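Long-range contacts in alkylhalidase CmlS (PDB 3I3L), which is a flavin-dependent halogenase of chloramphenicol biosynthesis in Streptomyces venezuelae and carries its FAD in a covalent bond to an aspartate: residues Y60-E64 and V208-F212; Q124-E129 and I239-L245. All coordinates share one frame; numbering follows the deposited sequence.

Overall arrangement
Contacts 1 and 2 lie side by side on one flank of the FAD site, their centres about 9 Å apart, and both reach the same mixed beta sheet. Along the chain their segments alternate. The loop 60-64 and the start of helix 127-140 touch directly: Glu64 O lies 2.9 Å from Val125 N and Gly63 O lies 3.2 Å from Arg127 NH1, both probable hydrogen bonds. Arg61 of contact 1 hydrogen-bonds the cofactor's phosphate oxygen O1A, whereas Arg127 of contact 2 binds phosphate oxygen O2A and the ribityl O4'. Val62 is about 5 Å, side chain to side chain, from Asp297, the covalent flavin attachment.

Contact 1: Y60-E64 and V208-F212. With FAD (flavin-adenine dinucleotide), chain B.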
loop_
_atom_site.group_PDB
_atom_site.type_symbol
_atom_site.label_atom_id
_atom_site.label_comp_id
_atom_site.label_asym_id
_atom_site.label_seq_id
_atom_site.Cartn_x
_atom_site.Cartn_y
_atom_site.Cartn_z
ATOM N N TYR A 60 13.004 -13.292 13.617
ATOM C CA TYR A 60 11.529 -13.327 13.609
ATOM C C TYR A 60 10.931 -11.946 13.342
ATOM O O TYR A 60 11.403 -10.963 13.870
ATOM C CB TYR A 60 10.930 -13.927 14.919
ATOM C CG TYR A 60 9.428 -13.766 14.890
ATOM C CD1 TYR A 60 8.608 -14.748 14.326
ATOM C CD2 TYR A 60 8.839 -12.568 15.323
ATOM C CE1 TYR A 60 7.242 -14.550 14.205
ATOM C CE2 TYR A 60 7.456 -12.340 15.191
ATOM C CZ TYR A 60 6.672 -13.342 14.649
ATOM O OH TYR A 60 5.332 -13.108 14.515
ATOM N N ARG A 61 9.870 -11.893 12.531
ATOM C CA ARG A 61 9.215 -10.636 12.195
ATOM C C ARG A 61 7.752 -10.890 11.780
ATOM O O ARG A 61 7.454 -11.788 11.029
ATOM C CB ARG A 61 9.977 -9.950 11.072
ATOM C CG ARG A 61 9.505 -8.585 10.682
ATOM C CD ARG A 61 9.978 -7.605 11.712
ATOM N NE ARG A 61 9.739 -6.200 11.334
ATOM C CZ ARG A 61 8.542 -5.615 11.192
ATOM N NH1 ARG A 61 7.404 -6.286 11.380
ATOM N NH2 ARG A 61 8.484 -4.327 10.914
ATOM N N VAL A 62 6.853 -10.097 12.324
ATOM C CA VAL A 62 5.459 -10.172 12.001
ATOM C C VAL A 62 5.282 -9.359 10.721
ATOM O O VAL A 62 6.139 -8.516 10.403
ATOM C CB VAL A 62 4.590 -9.568 13.160
ATOM C CG1 VAL A 62 4.699 -8.029 13.176
ATOM C CG2 VAL A 62 3.129 -10.055 13.044
ATOM N N GLY A 63 4.206 -9.641 9.981
ATOM C CA GLY A 63 3.856 -8.875 8.745
ATOM C C GLY A 63 3.970 -9.795 7.561
ATOM O O GLY A 63 4.868 -9.642 6.768
ATOM N N GLU A 64 3.063 -10.748 7.470
ATOM C CA GLU A 64 3.292 -11.958 6.711
ATOM C C GLU A 64 2.550 -12.089 5.379
ATOM O O GLU A 64 2.843 -13.017 4.590
ATOM C CB GLU A 64 2.981 -13.140 7.609
ATOM C CG GLU A 64 3.942 -13.159 8.817
ATOM C CD GLU A 64 3.362 -13.864 10.019
ATOM O OE1 GLU A 64 2.194 -13.573 10.400
ATOM O OE2 GLU A 64 4.102 -14.697 10.600
ATOM N N VAL A 208 -1.585 -8.061 19.227
ATOM C CA VAL A 208 -1.321 -9.181 20.117
ATOM C C VAL A 208 -1.637 -10.460 19.348
ATOM O O VAL A 208 -2.755 -10.636 18.865
ATOM C CB VAL A 208 -2.249 -9.100 21.369
ATOM C CG1 VAL A 208 -1.961 -10.220 22.336
ATOM C CG2 VAL A 208 -2.083 -7.737 22.064
ATOM N N TRP A 209 -0.643 -11.313 19.163
ATOM C CA TRP A 209 -0.782 -12.398 18.199
ATOM C C TRP A 209 -0.015 -13.621 18.553
ATOM O O TRP A 209 0.915 -13.552 19.348
ATOM C CB TRP A 209 -0.332 -11.941 16.791
ATOM C CG TRP A 209 1.151 -11.712 16.594
ATOM C CD1 TRP A 209 2.044 -12.579 16.060
ATOM C CD2 TRP A 209 1.890 -10.530 16.916
ATOM N NE1 TRP A 209 3.302 -12.024 16.026
ATOM C CE2 TRP A 209 3.222 -10.748 16.516
ATOM C CE3 TRP A 209 1.552 -9.307 17.508
ATOM C CZ2 TRP A 209 4.232 -9.791 16.704
ATOM C CZ3 TRP A 209 2.555 -8.341 17.684
ATOM C CH2 TRP A 209 3.880 -8.603 17.318
ATOM N N SER A 210 -0.380 -14.726 17.912
ATOM C CA SER A 210 0.258 -16.014 18.129
ATOM C C SER A 210 -0.017 -16.919 16.930
ATOM O O SER A 210 -0.597 -16.457 15.928
ATOM C CB SER A 210 -0.263 -16.647 19.430
ATOM O OG SER A 210 0.505 -17.785 19.855
ATOM N N TYR A 211 0.383 -18.198 17.020
ATOM C CA TYR A 211 0.213 -19.148 15.926
ATOM C C TYR A 211 -0.562 -20.379 16.373
ATOM O O TYR A 211 -0.531 -20.753 17.532
ATOM C CB TYR A 211 1.575 -19.500 15.315
ATOM C CG TYR A 211 2.267 -18.271 14.719
ATOM C CD1 TYR A 211 2.189 -17.989 13.380
ATOM C CD2 TYR A 211 2.957 -17.379 15.523
ATOM C CE1 TYR A 211 2.795 -16.862 12.857
ATOM C CE2 TYR A 211 3.550 -16.264 15.009
ATOM C CZ TYR A 211 3.467 -16.023 13.654
ATOM O OH TYR A 211 4.032 -14.890 13.098
ATOM N N PHE A 212 -1.277 -20.984 15.432
ATOM C CA PHE A 212 -2.072 -22.164 15.666
ATOM C C PHE A 212 -1.772 -23.221 14.622
ATOM O O PHE A 212 -1.513 -22.898 13.472
ATOM C CB PHE A 212 -3.571 -21.851 15.661
ATOM C CG PHE A 212 -4.025 -21.041 16.853
ATOM C CD1 PHE A 212 -4.528 -21.674 17.992
ATOM C CD2 PHE A 212 -3.965 -19.635 16.834
ATOM C CE1 PHE A 212 -4.962 -20.914 19.133
ATOM C CE2 PHE A 212 -4.380 -18.882 17.963
ATOM C CZ PHE A 212 -4.883 -19.525 19.107
HETATM P PA FAD B . 11.358 -3.828 8.769
HETATM O O1A FAD B . 11.096 -3.475 10.215
HETATM O O2A FAD B . 10.697 -5.059 8.254
HETATM O O5B FAD B . 12.974 -3.954 8.571
HETATM C C5B FAD B . 13.841 -2.988 9.129
HETATM C C4B FAD B . 15.201 -3.603 9.531
HETATM O O4B FAD B . 16.046 -2.522 9.990
HETATM C C3B FAD B . 15.091 -4.583 10.674
HETATM O O3B FAD B . 15.561 -5.832 10.270
HETATM C C2B FAD B . 15.988 -4.003 11.779
HETATM O O2B FAD B . 16.781 -4.993 12.357
HETATM C C1B FAD B . 16.852 -2.988 11.047
HETATM N N9A FAD B . 17.316 -1.830 11.788
HETATM C C8A FAD B . 16.588 -1.024 12.611
HETATM N N7A FAD B . 17.390 -0.039 13.072
HETATM C C5A FAD B . 18.649 -0.250 12.622
HETATM C C6A FAD B . 19.832 0.441 12.810
HETATM N N6A FAD B . 19.873 1.534 13.551
HETATM N N1A FAD B . 20.948 -0.010 12.158
HETATM C C2A FAD B . 20.924 -1.135 11.372
HETATM N N3A FAD B . 19.748 -1.795 11.188
HETATM C C4A FAD B . 18.623 -1.363 11.800
HETATM N N1 FAD B . 2.784 -5.867 6.181
HETATM C C2 FAD B . 2.325 -6.625 5.117
HETATM O O2 FAD B . 2.758 -6.360 4.003
HETATM N N3 FAD B . 1.402 -7.621 5.295
HETATM C C4 FAD B . 0.906 -7.899 6.541
HETATM O O4 FAD B . 0.066 -8.846 6.680
HETATM C C4X FAD B . 1.336 -7.120 7.617
HETATM N N5 FAD B . 0.875 -7.383 8.878
HETATM C C5X FAD B . 1.385 -6.679 9.945
HETATM C C6 FAD B . 0.910 -6.932 11.240
HETATM C C7 FAD B . 1.365 -6.172 12.291
HETATM C C7M FAD B . 0.888 -6.432 13.700
HETATM C C8 FAD B . 2.333 -5.205 12.042
HETATM C C8M FAD B . 2.925 -4.434 13.154
HETATM C C9 FAD B . 2.786 -4.910 10.752
HETATM C C9A FAD B . 2.291 -5.680 9.712
HETATM N N10 FAD B . 2.788 -5.425 8.466
HETATM C C10 FAD B . 2.287 -6.096 7.415
HETATM C "C1'" FAD B . 3.668 -4.228 8.340
HETATM C "C2'" FAD B . 4.998 -4.625 7.745
HETATM O "O2'" FAD B . 5.482 -5.686 8.464
HETATM C "C3'" FAD B . 6.019 -3.523 7.648
HETATM O "O3'" FAD B . 5.507 -2.483 6.844
HETATM C "C4'" FAD B . 7.332 -4.042 6.972
HETATM O "O4'" FAD B . 8.011 -4.956 7.789
HETATM C "C5'" FAD B . 8.281 -2.874 6.740
HETATM O "O5'" FAD B . 9.431 -3.304 6.070
HETATM P P FAD B . 10.729 -2.442 6.326
HETATM O O1P FAD B . 10.390 -0.973 6.202
HETATM O O2P FAD B . 11.880 -2.999 5.494
HETATM O O3P FAD B . 11.024 -2.553 7.913
#
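The loop 60-64 runs nearly at right angles, 91°, to residues 209-211 of strand 203-213, and its backbone stays well clear of them: Val62 CA and Trp209 CA are 9.1 Å apart. Side chains alone bridge this gap, joining an FAD-binding loop to the mixed sheet of the FAD-binding domain. Trp209 and Tyr211, alternate residues on one side of the strand, both reach the loop. The polar ends of Trp209, Tyr60, Tyr211 and Glu64 form a hydrogen-bond chain. Trp209 NE1 donates to Tyr60 OH at 2.8 Å, with that oxygen close to the indole plane. Tyr60 OH donates in turn to Tyr211 OH at 2.6 Å. Tyr211 OH then donates to Glu64 OE2 at 2.5 Å. This last bond uses the syn side of the carboxylate, 30° out of its plane, while Ser247 holds Glu64 OE1. Each phenol oxygen thus gives one bond and takes one, which fixes both hydroxyl rotations. Tyr60 CG is anti to the backbone N (chi1 173°), extending its ring toward the strand, and Arg293 makes a cation-pi contact with that ring. On the cofactor side, Arg61 NH2 and NE both bind FAD O1A, at the guanidinium edge, while a CB at Gly63 would collide with FAD O2'. Val62 sits between flavin and indole: CG1 faces the flavin's dimethylbenzene ring, and CG2 lies 3.8 Å from the centroid of the Trp209 five-membered ring, a CH-pi contact over its face.

Contact 2: Q124-E129 and I239-L245; sequences QVKREE and IPIKDDL. With FAD (flavin-adenine dinucleotide), chain B.
Gln124 and Ile241 make the closest backbone approach, 5.2 Å between CA atoms, where the chain entering helix 127-140 meets the turn that links strands 234-240 and 245-253. This turn is a beta hairpin connection, its base closed by Ile241 N donating to Leu245 O at 2.9 Å. Between the segments no direct hydrogen bond forms; a water bridges them instead, donating to Gln124 O at 2.8 Å and to Ile241 O at 2.7 Å. In the packing, Gln124 CB and CG lie against Pro240 O, and the bend at chi2 (-80°) carries the amide end to Ile239 CG2, whose side chain it crosses at about a right angle. An alanine here would lose the amide and CG and is likely to open a gap beside Ile239 CG2. Farther along, Lys126 CE rests 4.1 Å from Ile241 CD1. Among the charges, Lys126 NZ and Lys242 NZ are 4.4 Å apart, probably at some cost; Glu129 OE1, 4.3 Å from Lys242 NZ, is too far for a salt bridge but may offset it in part. Within 124-129, Arg127 reaches the cofactor: NH2 donates to FAD O2A at 2.9 Å, with that oxygen at the guanidinium edge, and NH1 to FAD O4'. The interface thus rests on van der Waals packing of aliphatic parts and one water, while Arg127 turns to FAD, Gly63 and Asp131, not to the hairpin.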
loop_
_atom_site.group_PDB
_atom_site.type_symbol
_atom_site.label_atom_id
_atom_site.label_comp_id
_atom_site.label_asym_id
_atom_site.label_seq_id
_atom_site.Cartn_x
_atom_site.Cartn_y
_atom_site.Cartn_z
ATOM N N GLN A 124 1.874 -15.880 1.187
ATOM C CA GLN A 124 2.016 -15.643 2.604
ATOM C C GLN A 124 3.411 -16.188 2.976
ATOM O O GLN A 124 3.829 -17.187 2.404
ATOM C CB GLN A 124 0.939 -16.412 3.377
ATOM C CG GLN A 124 -0.451 -16.480 2.683
ATOM C CD GLN A 124 -1.235 -15.204 2.904
ATOM O OE1 GLN A 124 -2.462 -15.185 2.793
ATOM N NE2 GLN A 124 -0.546 -14.139 3.273
ATOM N N VAL A 125 4.140 -15.515 3.885
ATOM C CA VAL A 125 5.486 -15.945 4.205
ATOM C C VAL A 125 5.783 -15.922 5.685
ATOM O O VAL A 125 5.137 -15.228 6.468
ATOM C CB VAL A 125 6.595 -15.113 3.467
ATOM C CG1 VAL A 125 6.282 -15.015 1.929
ATOM C CG2 VAL A 125 6.669 -13.696 4.069
ATOM N N LYS A 126 6.807 -16.675 6.051
ATOM C CA LYS A 126 7.460 -16.535 7.305
ATOM C C LYS A 126 8.552 -15.499 7.075
ATOM O O LYS A 126 9.480 -15.723 6.269
ATOM C CB LYS A 126 8.006 -17.904 7.716
ATOM C CG LYS A 126 8.629 -17.955 9.068
ATOM C CD LYS A 126 8.740 -19.436 9.565
ATOM C CE LYS A 126 7.633 -19.735 10.600
ATOM N NZ LYS A 126 7.713 -21.147 11.126
ATOM N N ARG A 127 8.406 -14.334 7.709
ATOM C CA ARG A 127 9.233 -13.159 7.397
ATOM C C ARG A 127 10.736 -13.374 7.664
ATOM O O ARG A 127 11.585 -12.824 6.931
ATOM C CB ARG A 127 8.760 -11.912 8.153
ATOM C CG ARG A 127 7.547 -11.211 7.534
ATOM C CD ARG A 127 7.866 -10.554 6.140
ATOM N NE ARG A 127 8.948 -9.586 6.301
ATOM C CZ ARG A 127 8.775 -8.349 6.793
ATOM N NH1 ARG A 127 7.540 -7.934 7.167
ATOM N NH2 ARG A 127 9.835 -7.546 6.956
ATOM N N GLU A 128 11.063 -14.150 8.696
ATOM C CA GLU A 128 12.458 -14.479 8.988
ATOM C C GLU A 128 13.112 -15.172 7.771
ATOM O O GLU A 128 14.288 -14.968 7.493
ATOM C CB GLU A 128 12.559 -15.339 10.256
ATOM C CG GLU A 128 11.875 -16.685 10.151
ATOM C CD GLU A 128 11.444 -17.235 11.527
ATOM O OE1 GLU A 128 12.201 -18.044 12.111
ATOM O OE2 GLU A 128 10.356 -16.887 12.031
ATOM N N GLU A 129 12.319 -15.930 7.013
ATOM C CA GLU A 129 12.856 -16.668 5.870
ATOM C C GLU A 129 12.848 -15.837 4.616
ATOM O O GLU A 129 13.845 -15.750 3.914
ATOM C CB GLU A 129 12.101 -18.004 5.667
ATOM C CG GLU A 129 12.329 -18.993 6.799
ATOM C CD GLU A 129 11.463 -20.273 6.684
ATOM O OE1 GLU A 129 10.518 -20.372 5.849
ATOM O OE2 GLU A 129 11.718 -21.187 7.482
ATOM N N ILE A 239 -3.944 -15.627 8.979
ATOM C CA ILE A 239 -3.111 -15.821 7.777
ATOM C C ILE A 239 -2.510 -17.257 7.726
ATOM O O ILE A 239 -1.803 -17.682 8.649
ATOM C CB ILE A 239 -1.932 -14.848 7.734
ATOM C CG1 ILE A 239 -2.377 -13.384 7.895
ATOM C CG2 ILE A 239 -1.061 -15.058 6.460
ATOM C CD1 ILE A 239 -3.546 -13.067 7.017
ATOM N N PRO A 240 -2.804 -18.002 6.641
ATOM C CA PRO A 240 -2.134 -19.301 6.524
ATOM C C PRO A 240 -0.707 -19.101 6.011
ATOM O O PRO A 240 -0.532 -18.700 4.898
ATOM C CB PRO A 240 -2.975 -20.052 5.485
ATOM C CG PRO A 240 -3.813 -18.946 4.736
ATOM C CD PRO A 240 -3.613 -17.642 5.457
ATOM N N ILE A 241 0.289 -19.331 6.829
ATOM C CA ILE A 241 1.646 -19.222 6.380
ATOM C C ILE A 241 2.265 -20.602 6.067
ATOM O O ILE A 241 3.390 -20.687 5.579
ATOM C CB ILE A 241 2.539 -18.473 7.375
ATOM C CG1 ILE A 241 2.598 -19.217 8.684
ATOM C CG2 ILE A 241 2.037 -17.021 7.587
ATOM C CD1 ILE A 241 3.826 -18.902 9.446
ATOM N N LYS A 242 1.516 -21.666 6.338
ATOM C CA LYS A 242 1.897 -23.003 5.875
ATOM C C LYS A 242 0.658 -23.814 5.569
ATOM O O LYS A 242 -0.463 -23.283 5.646
ATOM C CB LYS A 242 2.776 -23.729 6.891
ATOM C CG LYS A 242 4.227 -23.550 6.631
ATOM C CD LYS A 242 5.054 -23.852 7.870
ATOM C CE LYS A 242 6.553 -23.576 7.610
ATOM N NZ LYS A 242 6.789 -22.230 6.970
ATOM N N ASP A 243 0.869 -25.092 5.232
ATOM C CA ASP A 243 -0.209 -26.066 5.073
ATOM C C ASP A 243 -1.114 -26.106 6.320
ATOM O O ASP A 243 -2.367 -26.044 6.211
ATOM C CB ASP A 243 0.375 -27.466 4.804
ATOM C CG ASP A 243 -0.710 -28.551 4.585
ATOM O OD1 ASP A 243 -1.641 -28.349 3.761
ATOM O OD2 ASP A 243 -0.612 -29.622 5.228
ATOM N N ASP A 244 -0.486 -26.197 7.493
ATOM C CA ASP A 244 -1.253 -26.330 8.728
ATOM C C ASP A 244 -0.916 -25.243 9.778
ATOM O O ASP A 244 -1.097 -25.461 10.989
ATOM C CB ASP A 244 -1.040 -27.733 9.316
ATOM C CG ASP A 244 0.372 -27.922 9.897
ATOM O OD1 ASP A 244 1.373 -27.407 9.305
ATOM O OD2 ASP A 244 0.472 -28.559 10.974
ATOM N N LEU A 245 -0.433 -24.087 9.312
ATOM C CA LEU A 245 0.036 -23.063 10.218
ATOM C C LEU A 245 -0.646 -21.740 9.947
ATOM O O LEU A 245 -0.567 -21.199 8.860
ATOM C CB LEU A 245 1.547 -22.905 10.123
ATOM C CG LEU A 245 2.310 -22.883 11.430
ATOM C CD1 LEU A 245 3.581 -22.070 11.276
ATOM C CD2 LEU A 245 1.468 -22.324 12.537
HETATM P PA FAD B . 11.358 -3.828 8.769
HETATM O O1A FAD B . 11.096 -3.475 10.215
HETATM O O2A FAD B . 10.697 -5.059 8.254
HETATM O O5B FAD B . 12.974 -3.954 8.571
HETATM C C5B FAD B . 13.841 -2.988 9.129
HETATM C C4B FAD B . 15.201 -3.603 9.531
HETATM O O4B FAD B . 16.046 -2.522 9.990
HETATM C C3B FAD B . 15.091 -4.583 10.674
HETATM O O3B FAD B . 15.561 -5.832 10.270
HETATM C C2B FAD B . 15.988 -4.003 11.779
HETATM O O2B FAD B . 16.781 -4.993 12.357
HETATM C C1B FAD B . 16.852 -2.988 11.047
HETATM N N9A FAD B . 17.316 -1.830 11.788
HETATM C C8A FAD B . 16.588 -1.024 12.611
HETATM N N7A FAD B . 17.390 -0.039 13.072
HETATM C C5A FAD B . 18.649 -0.250 12.622
HETATM C C6A FAD B . 19.832 0.441 12.810
HETATM N N6A FAD B . 19.873 1.534 13.551
HETATM N N1A FAD B . 20.948 -0.010 12.158
HETATM C C2A FAD B . 20.924 -1.135 11.372
HETATM N N3A FAD B . 19.748 -1.795 11.188
HETATM C C4A FAD B . 18.623 -1.363 11.800
HETATM N N1 FAD B . 2.784 -5.867 6.181
HETATM C C2 FAD B . 2.325 -6.625 5.117
HETATM O O2 FAD B . 2.758 -6.360 4.003
HETATM N N3 FAD B . 1.402 -7.621 5.295
HETATM C C4 FAD B . 0.906 -7.899 6.541
HETATM O O4 FAD B . 0.066 -8.846 6.680
HETATM C C4X FAD B . 1.336 -7.120 7.617
HETATM N N5 FAD B . 0.875 -7.383 8.878
HETATM C C5X FAD B . 1.385 -6.679 9.945
HETATM C C6 FAD B . 0.910 -6.932 11.240
HETATM C C7 FAD B . 1.365 -6.172 12.291
HETATM C C7M FAD B . 0.888 -6.432 13.700
HETATM C C8 FAD B . 2.333 -5.205 12.042
HETATM C C8M FAD B . 2.925 -4.434 13.154
HETATM C C9 FAD B . 2.786 -4.910 10.752
HETATM C C9A FAD B . 2.291 -5.680 9.712
HETATM N N10 FAD B . 2.788 -5.425 8.466
HETATM C C10 FAD B . 2.287 -6.096 7.415
HETATM C "C1'" FAD B . 3.668 -4.228 8.340
HETATM C "C2'" FAD B . 4.998 -4.625 7.745
HETATM O "O2'" FAD B . 5.482 -5.686 8.464
HETATM C "C3'" FAD B . 6.019 -3.523 7.648
HETATM O "O3'" FAD B . 5.507 -2.483 6.844
HETATM C "C4'" FAD B . 7.332 -4.042 6.972
HETATM O "O4'" FAD B . 8.011 -4.956 7.789
HETATM C "C5'" FAD B . 8.281 -2.874 6.740
HETATM O "O5'" FAD B . 9.431 -3.304 6.070
HETATM P P FAD B . 10.729 -2.442 6.326
HETATM O O1P FAD B . 10.390 -0.973 6.202
HETATM O O2P FAD B . 11.880 -2.999 5.494
HETATM O O3P FAD B . 11.024 -2.553 7.913
HETATM O O HOH W 1 4.533 -19.747 3.367
#